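Local coordinates for virulent strain associated lipoprotein (Borreliella spielmanii A14S, PDB 6FZZ) that is a predicted outer-surface lipoprotein of the PFam54 family and, like its Borrelia burgdorferi relative BBE31, may bind glutathione and may help colonise the mammalian host, at residues E142-L147 / S206-I211; N24-A29 / N146-L151. All blocks are in the same frame, centred on the assembly; numbering follows the deposited sequence.

From the N terminus, helix 15-41 supplies 24-29, the first segment of contact 2; its partner 146-151 comes 117 residues later on helix 138-170, so this contact closes the longer loop, one that takes in helices 71-83, 89-102 and 105-126. Contact 1 starts on the same helix, at 142-147, and closes on 206-211 at the far end of helix 180-209, 59 residues further on. The segments share N146 and L147, and the loops overlap over 142-151, following one another rather than nesting. Helix 138-170 thus faces helix 15-41 with F148 and helix 180-209 with L147, and the two contacts, centres about 10 Å apart, meet where I208 CD1 packs on F148 N at 3.7 Å.

Contact 1: E142-L147 / S206-I211; sequences ENLKNL and SDILSI
L147 and I208 form the apolar middle of this contact, their side chains sliding past each other in opposite directions: L147 CB lies 3.6 Å from I208 CG1 and also touches I208 CD1. The other branch of I208 meets L144, the side chains crossing at about a right angle. L144 CG stands anti to the backbone N (chi1 174°), beside the carbonyl carbon, and from there L144 CD1 reaches I208 CG2 at 3.8 Å. L144 CB meets I211 CD1 at 4.0 Å. I211, near the C terminus, carries the apolar seam on, its CD1 also 4.3 Å from L147 CD1.

Polar side chains contribute mainly through van der Waals contact, and no hydrogen bond joins the segments. L147 CD1 packs against D207 CB at 3.7 Å, while the D207 carboxylate is engaged by K203 in a salt bridge through OD2. N143 lays ND2 4.0 Å from I211 CD1 at the exposed border. Within 206-211, S206 O accepts from both S210 N and S210 OG, which approach from opposite faces of the carbonyl plane.

L22 of helix 15-41 and L133 and L136 from loops touch L144, while T122 and L126 of helix 105-126 touch I208. This is leucine-isoleucine packing between neighbouring helices of an all-helical bundle, uniting the early turns of helix 138-170 with the C-terminal end of helix 180-209.

Contact 2: N24-A29 / N146-L151; sequences NLIEKA and NLFEKL
F148 reaches from helix 138-170 to helix 15-41, and its ring carries most of the contact. Its CB points toward the partner segment, and CG stands anti to the backbone N (chi1 -166°), beside the carbonyl carbon, from where the CD2 side of the ring runs beside L25: F148 CD2 is 4.0 Å from L25 CB. The next atom, CE2, has three neighbours. F148 CE2 touches L25 CB again, lies 4.0 Å from L25 O, which sits at the ring edge in its plane, and meets I26 CG1 obliquely at 4.1 Å. At the far end, F148 CZ comes 4.1 Å from A29 CB, also near the ring plane. L25 O and A29 CB thus lie at the ring edge, and L25 O also accepts A29 N.

L25 also reaches past the phenyl group. Its side chain crosses that of E149 at about a right angle, and L25 CD1 lies 3.9 Å from E149 CG and 3.8 Å from E149 OE2. The E149 chain is extended beyond CG, and its OE2 makes a salt bridge with K145, one turn earlier on the same helix, so the leucine methyl packs beside an ion pair.

The axes of 24-29 and 146-151 run in the same general direction, 34° apart and 11.3 Å at closest approach, with the F148 ring and L25 filling in between the two backbones. L126 of helix 105-126 touches F148, I123 of that helix touches A29, and L133 from a loop touches I26. Helix 180-209 packs on L147 of 146-151, leaving helix 138-170 between it and helix 15-41 in this all-helical bundle.

Contact 1: E142-L147 / S206-I211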
loop_
_atom_site.group_PDB
_atom_site.type_symbol
_atom_site.label_atom_id
_atom_site.label_comp_id
_atom_site.label_asym_id
_atom_site.label_seq_id
_atom_site.Cartn_x
_atom_site.Cartn_y
_atom_site.Cartn_z
ATOM N N GLU A 142 3.555 -20.193 14.160
ATOM C CA GLU A 142 2.596 -19.367 14.840
ATOM C C GLU A 142 2.976 -17.855 14.801
ATOM O O GLU A 142 2.158 -16.975 14.527
ATOM C CB GLU A 142 2.494 -19.811 16.265
ATOM C CG GLU A 142 1.331 -19.185 16.971
ATOM C CD GLU A 142 0.843 -20.072 18.103
ATOM O OE1 GLU A 142 1.575 -21.030 18.458
ATOM O OE2 GLU A 142 -0.272 -19.807 18.619
ATOM N N ASN A 143 4.245 -17.589 15.047
ATOM C CA ASN A 143 4.756 -16.229 15.053
ATOM C C ASN A 143 4.661 -15.637 13.641
ATOM O O ASN A 143 4.114 -14.548 13.470
ATOM C CB ASN A 143 6.187 -16.237 15.594
ATOM C CG ASN A 143 6.697 -14.864 15.884
ATOM O OD1 ASN A 143 6.042 -14.063 16.542
ATOM N ND2 ASN A 143 7.867 -14.575 15.384
ATOM N N LEU A 144 5.093 -16.410 12.655
ATOM C CA LEU A 144 5.081 -16.007 11.281
ATOM C C LEU A 144 3.672 -15.682 10.815
ATOM O O LEU A 144 3.446 -14.659 10.117
ATOM C CB LEU A 144 5.754 -17.059 10.382
ATOM C CG LEU A 144 5.710 -16.885 8.877
ATOM C CD1 LEU A 144 6.324 -15.560 8.453
ATOM C CD2 LEU A 144 6.414 -18.052 8.153
ATOM N N LYS A 145 2.729 -16.546 11.184
ATOM C CA LYS A 145 1.356 -16.308 10.815
ATOM C C LYS A 145 0.822 -15.022 11.451
ATOM O O LYS A 145 0.200 -14.240 10.791
ATOM C CB LYS A 145 0.461 -17.491 11.168
ATOM C CG LYS A 145 -1.043 -17.232 10.860
ATOM C CD LYS A 145 -1.908 -18.232 11.622
ATOM C CE LYS A 145 -3.347 -18.323 11.116
ATOM N NZ LYS A 145 -4.150 -17.317 11.832
ATOM N N ASN A 146 1.022 -14.837 12.737
ATOM C CA ASN A 146 0.560 -13.653 13.401
ATOM C C ASN A 146 1.243 -12.381 12.823
ATOM O O ASN A 146 0.573 -11.378 12.683
ATOM C CB ASN A 146 0.857 -13.736 14.891
ATOM C CG ASN A 146 0.037 -14.822 15.608
ATOM O OD1 ASN A 146 -1.053 -15.225 15.174
ATOM N ND2 ASN A 146 0.567 -15.290 16.718
ATOM N N LEU A 147 2.545 -12.428 12.540
ATOM C CA LEU A 147 3.266 -11.255 11.960
ATOM C C LEU A 147 2.700 -10.893 10.570
ATOM O O LEU A 147 2.393 -9.749 10.264
ATOM C CB LEU A 147 4.748 -11.511 11.900
ATOM C CG LEU A 147 5.491 -11.575 13.250
ATOM C CD1 LEU A 147 6.885 -12.086 13.025
ATOM C CD2 LEU A 147 5.598 -10.226 13.906
ATOM N N SER A 206 10.638 -6.622 9.045
ATOM C CA SER A 206 11.970 -7.013 9.570
ATOM C C SER A 206 11.799 -8.263 10.495
ATOM O O SER A 206 12.570 -9.210 10.449
ATOM C CB SER A 206 12.621 -5.845 10.362
ATOM O OG SER A 206 12.735 -4.762 9.437
ATOM N N ASP A 207 10.748 -8.326 11.256
ATOM C CA ASP A 207 10.598 -9.507 12.085
ATOM C C ASP A 207 10.378 -10.778 11.223
ATOM O O ASP A 207 10.920 -11.833 11.536
ATOM C CB ASP A 207 9.462 -9.376 13.035
ATOM C CG ASP A 207 9.744 -8.409 14.196
ATOM O OD1 ASP A 207 10.902 -8.043 14.486
ATOM O OD2 ASP A 207 8.757 -8.043 14.833
ATOM N N ILE A 208 9.579 -10.672 10.156
ATOM C CA ILE A 208 9.383 -11.813 9.237
ATOM C C ILE A 208 10.649 -12.199 8.539
ATOM O O ILE A 208 10.997 -13.420 8.513
ATOM C CB ILE A 208 8.261 -11.568 8.235
ATOM C CG1 ILE A 208 6.946 -11.551 9.023
ATOM C CG2 ILE A 208 8.315 -12.648 7.150
ATOM C CD1 ILE A 208 5.744 -11.078 8.219
ATOM N N LEU A 209 11.415 -11.188 8.060
ATOM C CA LEU A 209 12.722 -11.484 7.460
ATOM C C LEU A 209 13.744 -12.120 8.458
ATOM O O LEU A 209 14.632 -12.779 8.053
ATOM C CB LEU A 209 13.369 -10.236 6.843
ATOM C CG LEU A 209 12.580 -9.605 5.723
ATOM C CD1 LEU A 209 13.293 -8.359 5.234
ATOM C CD2 LEU A 209 12.354 -10.618 4.618
ATOM N N SER A 210 13.576 -11.917 9.750
ATOM C CA SER A 210 14.453 -12.513 10.748
ATOM C C SER A 210 14.258 -14.015 10.970
ATOM O O SER A 210 15.016 -14.605 11.704
ATOM C CB SER A 210 14.144 -11.905 12.141
ATOM O OG SER A 210 14.550 -10.600 12.146
ATOM N N ILE A 211 13.167 -14.591 10.487
ATOM C CA ILE A 211 12.919 -15.996 10.736
ATOM C C ILE A 211 13.717 -16.742 9.666
ATOM O O ILE A 211 13.407 -16.590 8.511
ATOM C CB ILE A 211 11.420 -16.287 10.686
ATOM C CG1 ILE A 211 10.730 -15.571 11.847
ATOM C CG2 ILE A 211 11.191 -17.788 10.712
ATOM C CD1 ILE A 211 9.196 -15.506 11.765
#

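Contact 2: N24-A29 / N146-L151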
loop_
_atom_site.group_PDB
_atom_site.type_symbol
_atom_site.label_atom_id
_atom_site.label_comp_id
_atom_site.label_asym_id
_atom_site.label_seq_id
_atom_site.Cartn_x
_atom_site.Cartn_y
_atom_site.Cartn_z
ATOM N N ASN A 24 -2.208 -20.718 2.583
ATOM C CA ASN A 24 -3.365 -19.999 2.071
ATOM C C ASN A 24 -3.147 -18.485 2.056
ATOM O O ASN A 24 -3.479 -17.798 1.085
ATOM C CB ASN A 24 -4.623 -20.343 2.896
ATOM C CG ASN A 24 -5.292 -21.585 2.365
ATOM O OD1 ASN A 24 -5.786 -21.587 1.232
ATOM N ND2 ASN A 24 -5.223 -22.661 3.106
ATOM N N LEU A 25 -2.663 -17.949 3.155
ATOM C CA LEU A 25 -2.397 -16.482 3.221
ATOM C C LEU A 25 -1.388 -15.994 2.150
ATOM O O LEU A 25 -1.588 -14.976 1.477
ATOM C CB LEU A 25 -1.848 -16.146 4.606
ATOM C CG LEU A 25 -2.871 -16.075 5.728
ATOM C CD1 LEU A 25 -2.204 -16.197 7.117
ATOM C CD2 LEU A 25 -3.621 -14.736 5.585
ATOM N N ILE A 26 -0.288 -16.731 2.051
ATOM C CA ILE A 26 0.823 -16.412 1.177
ATOM C C ILE A 26 0.379 -16.577 -0.268
ATOM O O ILE A 26 0.591 -15.679 -1.116
ATOM C CB ILE A 26 2.061 -17.263 1.495
ATOM C CG1 ILE A 26 2.573 -16.880 2.886
ATOM C CG2 ILE A 26 3.084 -17.151 0.402
ATOM C CD1 ILE A 26 3.571 -17.878 3.434
ATOM N N GLU A 27 -0.325 -17.681 -0.554
ATOM C CA GLU A 27 -0.768 -17.882 -1.924
ATOM C C GLU A 27 -1.794 -16.863 -2.306
ATOM O O GLU A 27 -1.784 -16.359 -3.423
ATOM C CB GLU A 27 -1.161 -19.375 -2.211
ATOM C CG GLU A 27 0.050 -20.304 -1.946
ATOM C CD GLU A 27 -0.107 -21.745 -2.490
ATOM O OE1 GLU A 27 -0.707 -21.868 -3.586
ATOM O OE2 GLU A 27 0.378 -22.743 -1.845
ATOM N N LYS A 28 -2.673 -16.475 -1.395
ATOM C CA LYS A 28 -3.685 -15.514 -1.727
ATOM C C LYS A 28 -3.114 -14.064 -1.904
ATOM O O LYS A 28 -3.563 -13.265 -2.770
ATOM C CB LYS A 28 -4.749 -15.547 -0.629
ATOM C CG LYS A 28 -5.625 -14.296 -0.477
ATOM C CD LYS A 28 -6.588 -14.081 -1.637
ATOM C CE LYS A 28 -7.624 -13.043 -1.243
ATOM N NZ LYS A 28 -8.372 -12.516 -2.415
ATOM N N ALA A 29 -2.124 -13.735 -1.083
ATOM C CA ALA A 29 -1.424 -12.429 -1.198
ATOM C C ALA A 29 -0.684 -12.306 -2.547
ATOM O O ALA A 29 -0.668 -11.204 -3.183
ATOM C CB ALA A 29 -0.427 -12.275 -0.058
ATOM N N ASN A 146 1.022 -14.837 12.737
ATOM C CA ASN A 146 0.560 -13.653 13.401
ATOM C C ASN A 146 1.243 -12.381 12.823
ATOM O O ASN A 146 0.573 -11.378 12.683
ATOM C CB ASN A 146 0.857 -13.736 14.891
ATOM C CG ASN A 146 0.037 -14.822 15.608
ATOM O OD1 ASN A 146 -1.053 -15.225 15.174
ATOM N ND2 ASN A 146 0.567 -15.290 16.718
ATOM N N LEU A 147 2.545 -12.428 12.540
ATOM C CA LEU A 147 3.266 -11.255 11.960
ATOM C C LEU A 147 2.700 -10.893 10.570
ATOM O O LEU A 147 2.393 -9.749 10.264
ATOM C CB LEU A 147 4.748 -11.511 11.900
ATOM C CG LEU A 147 5.491 -11.575 13.250
ATOM C CD1 LEU A 147 6.885 -12.086 13.025
ATOM C CD2 LEU A 147 5.598 -10.226 13.906
ATOM N N PHE A 148 2.460 -11.909 9.762
ATOM C CA PHE A 148 1.993 -11.690 8.391
ATOM C C PHE A 148 0.594 -11.136 8.355
ATOM O O PHE A 148 0.262 -10.202 7.586
ATOM C CB PHE A 148 2.071 -12.997 7.595
ATOM C CG PHE A 148 1.938 -12.787 6.133
ATOM C CD1 PHE A 148 2.752 -11.851 5.470
ATOM C CD2 PHE A 148 1.022 -13.489 5.394
ATOM C CE1 PHE A 148 2.654 -11.644 4.118
ATOM C CE2 PHE A 148 0.952 -13.321 4.033
ATOM C CZ PHE A 148 1.733 -12.380 3.394
ATOM N N GLU A 149 -0.254 -11.672 9.223
ATOM C CA GLU A 149 -1.581 -11.144 9.395
ATOM C C GLU A 149 -1.610 -9.733 9.875
ATOM O O GLU A 149 -2.400 -8.905 9.365
ATOM C CB GLU A 149 -2.437 -12.024 10.338
ATOM C CG GLU A 149 -2.749 -13.342 9.751
ATOM C CD GLU A 149 -3.661 -14.190 10.657
ATOM O OE1 GLU A 149 -3.810 -13.872 11.832
ATOM O OE2 GLU A 149 -4.201 -15.207 10.208
ATOM N N LYS A 150 -0.797 -9.453 10.871
ATOM C CA LYS A 150 -0.648 -8.072 11.342
ATOM C C LYS A 150 -0.148 -7.165 10.194
ATOM O O LYS A 150 -0.699 -6.046 9.980
ATOM C CB LYS A 150 0.320 -7.996 12.522
ATOM C CG LYS A 150 -0.275 -8.514 13.834
ATOM C CD LYS A 150 0.554 -8.092 15.044
ATOM C CE LYS A 150 1.782 -8.975 15.219
ATOM N NZ LYS A 150 2.653 -8.651 16.412
ATOM N N LEU A 151 0.859 -7.640 9.436
ATOM C CA LEU A 151 1.359 -6.843 8.268
ATOM C C LEU A 151 0.252 -6.536 7.263
ATOM O O LEU A 151 0.063 -5.367 6.890
ATOM C CB LEU A 151 2.528 -7.579 7.574
ATOM C CG LEU A 151 3.174 -6.926 6.355
ATOM C CD1 LEU A 151 3.722 -5.558 6.767
ATOM C CD2 LEU A 151 4.271 -7.856 5.883
#